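Local coordinates for BsaWI endonuclease (Geobacillus stearothermophilus, PDB 4ZSF), which is a DNA-binding restriction endonuclease of the PD-(D/E)XK nuclease class that binds metal ions and probably cuts both strands of its recognition sequence, at residues N46-A49 with A50-W53. Numbering follows the deposited sequence.
Sequences NVEA and AEIW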
loop_
_atom_site.group_PDB
_atom_site.type_symbol
_atom_site.label_atom_id
_atom_site.label_comp_id
_atom_site.label_asym_id
_atom_site.label_seq_id
_atom_site.Cartn_x
_atom_site.Cartn_y
_atom_site.Cartn_z
ATOM N N ASN A 46 2.077 17.189 -30.077
ATOM C CA ASN A 46 1.329 18.210 -29.382
ATOM C C ASN A 46 0.287 17.643 -28.441
ATOM O O ASN A 46 -0.490 18.387 -27.854
ATOM C CB ASN A 46 0.654 19.170 -30.387
ATOM C CG ASN A 46 1.655 19.893 -31.248
ATOM O OD1 ASN A 46 2.764 20.199 -30.805
ATOM N ND2 ASN A 46 1.295 20.120 -32.503
ATOM N N VAL A 47 0.275 16.328 -28.245
ATOM C CA VAL A 47 -0.657 15.746 -27.268
ATOM C C VAL A 47 0.051 15.587 -25.914
ATOM O O VAL A 47 1.221 15.225 -25.904
ATOM C CB VAL A 47 -1.176 14.407 -27.768
ATOM C CG1 VAL A 47 -2.097 13.777 -26.718
ATOM C CG2 VAL A 47 -1.931 14.608 -29.090
ATOM N N GLU A 48 -0.633 15.853 -24.813
ATOM C CA GLU A 48 -0.001 15.814 -23.473
ATOM C C GLU A 48 0.465 14.371 -23.182
ATOM O O GLU A 48 -0.269 13.447 -23.452
ATOM C CB GLU A 48 -0.960 16.314 -22.407
ATOM C CG GLU A 48 -1.025 17.836 -22.307
ATOM C CD GLU A 48 -2.171 18.362 -21.435
ATOM O OE1 GLU A 48 -2.964 17.535 -20.934
ATOM O OE2 GLU A 48 -2.286 19.616 -21.250
ATOM N N ALA A 49 1.697 14.180 -22.702
ATOM C CA ALA A 49 2.223 12.830 -22.527
ATOM C C ALA A 49 1.311 12.027 -21.588
ATOM O O ALA A 49 1.107 10.804 -21.794
ATOM C CB ALA A 49 3.674 12.876 -21.979
ATOM N N ALA A 50 0.693 12.701 -20.609
ATOM C CA ALA A 50 -0.216 12.007 -19.692
ATOM C C ALA A 50 -1.424 11.432 -20.421
ATOM O O ALA A 50 -1.930 10.378 -20.033
ATOM C CB ALA A 50 -0.677 12.939 -18.573
ATOM N N GLU A 51 -1.884 12.097 -21.479
ATOM C CA GLU A 51 -3.035 11.583 -22.222
ATOM C C GLU A 51 -2.651 10.348 -23.043
ATOM O O GLU A 51 -3.437 9.409 -23.228
ATOM C CB GLU A 51 -3.583 12.683 -23.140
ATOM C CG GLU A 51 -4.232 13.773 -22.353
ATOM C CD GLU A 51 -5.478 13.283 -21.624
ATOM O OE1 GLU A 51 -6.316 12.602 -22.260
ATOM O OE2 GLU A 51 -5.616 13.557 -20.410
ATOM N N ILE A 52 -1.478 10.411 -23.651
ATOM C CA ILE A 52 -0.941 9.232 -24.318
ATOM C C ILE A 52 -0.825 8.020 -23.356
ATOM O O ILE A 52 -1.219 6.880 -23.691
ATOM C CB ILE A 52 0.418 9.591 -24.936
ATOM C CG1 ILE A 52 0.151 10.657 -26.016
ATOM C CG2 ILE A 52 1.019 8.356 -25.591
ATOM C CD1 ILE A 52 1.396 11.016 -26.774
ATOM N N TRP A 53 -0.286 8.261 -22.181
ATOM C CA TRP A 53 -0.138 7.190 -21.189
ATOM C C TRP A 53 -1.508 6.598 -20.872
ATOM O O TRP A 53 -1.644 5.407 -20.738
ATOM C CB TRP A 53 0.475 7.746 -19.902
ATOM C CG TRP A 53 0.998 6.709 -18.915
ATOM C CD1 TRP A 53 0.579 6.508 -17.618
ATOM C CD2 TRP A 53 2.097 5.820 -19.128
ATOM N NE1 TRP A 53 1.369 5.547 -17.029
ATOM C CE2 TRP A 53 2.285 5.088 -17.934
ATOM C CE3 TRP A 53 2.942 5.569 -20.216
ATOM C CZ2 TRP A 53 3.305 4.157 -17.786
ATOM C CZ3 TRP A 53 3.943 4.621 -20.084
ATOM C CH2 TRP A 53 4.096 3.896 -18.860
#
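The carbonyl oxygen of E48 is gripped by two backbone amides of the first turn of helix 49-65. E48 O receives a nearly straight bond of 3.3 Å from I52 N, the start of the alpha-helical i to i+4 pattern, and a shorter, more bent one of 2.9 Å from E51 N, which stands well above the carbonyl plane of E48, 56° out of it. E48 is the N-cap residue, and W53 N to A49 O, 2.9 Å long, is the second i to i+4 bond of the helix. Just before the cap, the side chain of V47 leans onto this turn. A chi1 of 177° carries CG1 of V47 away from its own N and onto the helix, 3.9 Å from I52 CG1 and 4.0 Å from E51 CB. A branched aliphatic residue suits the place, because one methyl can cover both the apolar I52 and the methylene root of E51. The two glutamates meet through their aliphatic parts, E48 CB to E51 CG at 4.1 Å; their carboxylates, E48 OE1 and E51 OE2 4.8 Å apart, probably repel mildly, which the helix N-terminus may offset. The small A49 and A50 let the second subunit pack here, on its L194 and D195 respectively. I52 faces helices 3-22 and 25-43, touching F3 and M37, while W53's large flat indole covers I33 and M37 and meets the ring of W83 of the second subunit, planes at about 55°.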